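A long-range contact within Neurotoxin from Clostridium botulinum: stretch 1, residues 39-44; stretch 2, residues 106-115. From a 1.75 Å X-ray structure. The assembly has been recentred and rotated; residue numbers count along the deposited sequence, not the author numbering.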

# COMPACT_ATOMS: atom_id res chain seq x y z
N ILE A 39 -11.18 -1.77 7.82
CA ILE A 39 -10.17 -2.38 8.69
C ILE A 39 -10.05 -1.52 9.95
O ILE A 39 -10.11 -2.02 11.07
CB ILE A 39 -8.79 -2.44 7.97
CG1 ILE A 39 -8.91 -3.34 6.73
CG2 ILE A 39 -7.72 -2.97 8.93
CD1 ILE A 39 -7.62 -3.46 5.93
N THR A 40 -9.87 -0.22 9.74
CA THR A 40 -9.79 0.74 10.83
C THR A 40 -9.75 2.13 10.23
O THR A 40 -9.15 2.34 9.17
CB THR A 40 -8.54 0.51 11.72
OG1 THR A 40 -8.59 1.41 12.84
CG2 THR A 40 -7.26 0.76 10.94
N GLY A 41 -10.42 3.08 10.87
CA GLY A 41 -10.43 4.44 10.34
C GLY A 41 -10.78 4.52 8.87
O GLY A 41 -11.79 3.97 8.42
N ASN A 42 -9.93 5.20 8.10
CA ASN A 42 -10.17 5.38 6.68
C ASN A 42 -9.49 4.36 5.77
O ASN A 42 -9.27 4.61 4.59
CB ASN A 42 -9.75 6.80 6.28
CG ASN A 42 -10.50 7.87 7.07
OD1 ASN A 42 -9.91 8.87 7.50
ND2 ASN A 42 -11.80 7.67 7.27
N ILE A 43 -9.17 3.19 6.32
CA ILE A 43 -8.56 2.12 5.54
C ILE A 43 -9.63 1.05 5.32
O ILE A 43 -10.15 0.48 6.28
CB ILE A 43 -7.38 1.46 6.26
CG1 ILE A 43 -6.26 2.48 6.51
CG2 ILE A 43 -6.84 0.30 5.41
CD1 ILE A 43 -5.09 1.92 7.30
N TRP A 44 -9.95 0.78 4.06
CA TRP A 44 -10.96 -0.21 3.70
C TRP A 44 -10.36 -1.33 2.88
O TRP A 44 -9.31 -1.18 2.26
CB TRP A 44 -12.07 0.44 2.88
CG TRP A 44 -12.91 1.41 3.63
CD1 TRP A 44 -12.57 2.68 4.00
CD2 TRP A 44 -14.23 1.19 4.12
NE1 TRP A 44 -13.61 3.27 4.70
CE2 TRP A 44 -14.64 2.37 4.79
CE3 TRP A 44 -15.12 0.10 4.06
CZ2 TRP A 44 -15.90 2.49 5.40
CZ3 TRP A 44 -16.37 0.22 4.67
CH2 TRP A 44 -16.74 1.41 5.33
N LEU A 106 2.23 3.67 11.55
CA LEU A 106 1.96 3.60 10.12
C LEU A 106 0.46 3.49 9.89
O LEU A 106 -0.12 4.23 9.08
CB LEU A 106 2.67 2.39 9.51
CG LEU A 106 2.42 2.07 8.04
CD1 LEU A 106 2.93 3.22 7.16
CD2 LEU A 106 3.13 0.77 7.68
N ILE A 107 -0.18 2.57 10.60
CA ILE A 107 -1.62 2.38 10.47
C ILE A 107 -2.39 3.61 10.94
O ILE A 107 -3.36 4.03 10.31
CB ILE A 107 -2.08 1.14 11.28
CG1 ILE A 107 -1.44 -0.12 10.69
CG2 ILE A 107 -3.61 1.02 11.24
CD1 ILE A 107 -1.65 -1.38 11.52
N TYR A 108 -1.95 4.20 12.04
CA TYR A 108 -2.60 5.39 12.57
C TYR A 108 -2.61 6.51 11.54
O TYR A 108 -3.65 7.11 11.26
CB TYR A 108 -1.88 5.87 13.83
CG TYR A 108 -2.42 7.18 14.36
CD1 TYR A 108 -3.63 7.24 15.05
CD2 TYR A 108 -1.74 8.38 14.11
CE1 TYR A 108 -4.15 8.46 15.48
CE2 TYR A 108 -2.26 9.60 14.54
CZ TYR A 108 -3.46 9.63 15.22
OH TYR A 108 -3.98 10.84 15.63
N ARG A 109 -1.45 6.79 10.96
CA ARG A 109 -1.37 7.86 9.98
C ARG A 109 -2.22 7.60 8.74
O ARG A 109 -2.99 8.46 8.32
CB ARG A 109 0.09 8.09 9.57
CG ARG A 109 0.96 8.51 10.75
CD ARG A 109 2.35 8.95 10.32
NE ARG A 109 3.21 9.16 11.48
CZ ARG A 109 4.41 9.73 11.43
NH1 ARG A 109 4.90 10.17 10.28
NH2 ARG A 109 5.12 9.86 12.55
N LEU A 110 -2.09 6.41 8.17
CA LEU A 110 -2.87 6.08 6.98
C LEU A 110 -4.38 6.05 7.22
O LEU A 110 -5.16 6.34 6.31
CB LEU A 110 -2.43 4.72 6.42
CG LEU A 110 -1.07 4.70 5.72
CD1 LEU A 110 -0.73 3.27 5.32
CD2 LEU A 110 -1.12 5.59 4.49
N SER A 111 -4.80 5.72 8.43
CA SER A 111 -6.22 5.63 8.74
C SER A 111 -6.81 6.89 9.34
O SER A 111 -8.02 6.98 9.52
CB SER A 111 -6.48 4.46 9.70
OG SER A 111 -5.94 4.72 10.98
N THR A 112 -5.96 7.87 9.64
CA THR A 112 -6.42 9.12 10.24
C THR A 112 -6.24 10.36 9.37
O THR A 112 -7.18 11.13 9.18
CB THR A 112 -5.71 9.37 11.59
OG1 THR A 112 -5.92 8.24 12.44
CG2 THR A 112 -6.27 10.61 12.26
N ASP A 113 -5.03 10.57 8.84
CA ASP A 113 -4.80 11.74 8.00
C ASP A 113 -5.46 11.54 6.64
O ASP A 113 -5.55 10.41 6.16
CB ASP A 113 -3.30 12.02 7.84
CG ASP A 113 -2.69 12.63 9.09
OD1 ASP A 113 -3.42 13.35 9.80
OD2 ASP A 113 -1.50 12.41 9.35
N ILE A 114 -5.91 12.63 6.04
CA ILE A 114 -6.60 12.54 4.76
C ILE A 114 -5.95 13.35 3.64
O ILE A 114 -5.15 14.25 3.89
CB ILE A 114 -8.05 13.04 4.88
CG1 ILE A 114 -8.05 14.54 5.20
CG2 ILE A 114 -8.77 12.29 6.00
CD1 ILE A 114 -9.39 15.22 4.98
N PRO A 115 -6.27 13.01 2.38
CA PRO A 115 -5.71 13.74 1.25
C PRO A 115 -6.29 15.15 1.33
O PRO A 115 -7.41 15.33 1.81
CB PRO A 115 -6.29 13.00 0.04
CG PRO A 115 -6.44 11.60 0.54
CD PRO A 115 -7.00 11.81 1.93
O HOH W 1 -7.87 4.17 12.83
O HOH W 2 -10.28 11.03 9.43

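A tight β turn docks against the C-terminal part of a helix through one backbone hydrogen bond, flanked by a small apolar patch and two bridging waters. The turn is type II', running from T40 to I43 and closed by I43 N donating to T40 O at 3.0 Å. It lies closest to the helix at N42 and S111, whose CA atoms are 4.5 Å apart.

The bond joining the stretches runs from N42 N to S111 O, 3.0 Å long with an angle of 155° at the hydrogen. Near the end of a helix a carbonyl has no later helical amide to receive, and here the turn supplies one. G41 adds a CA-H...O contact to the same oxygen, G41 CA to S111 O being 3.6 Å. Glycine suits this corner twice over: a positive phi, here 49°, favours glycine, and an ideal CB on G41 would lie only 2.4 Å from S111 O, a clash.

The turn comes close to S111, whose CB lies 3.5 Å from T40 O and 3.8 Å from I43 CG1. Its hydroxyl, in the p rotamer, donates to I107 O (S111 OG to I107 O, 2.8 Å), one turn back along the helix. S111 OG also accepts from water 1 at 2.7 Å, and this water also bonds T40 OG1 at 2.9 Å. T40 thus serves two roles, for T40 CG2 packs 3.7 Å from I107 CG2.

The extended m,t side chain of I43 reaches along the helix, bringing I43 CD1 to 4.0 Å from L110 CB and 4.3 Å from I107 CG2; these branched aliphatic groups bury apolar surface. At the more open side, N42 OD1 and T112 O are both acceptors, so water 2 links them by donating to each, at 2.9 and 3.1 Å respectively.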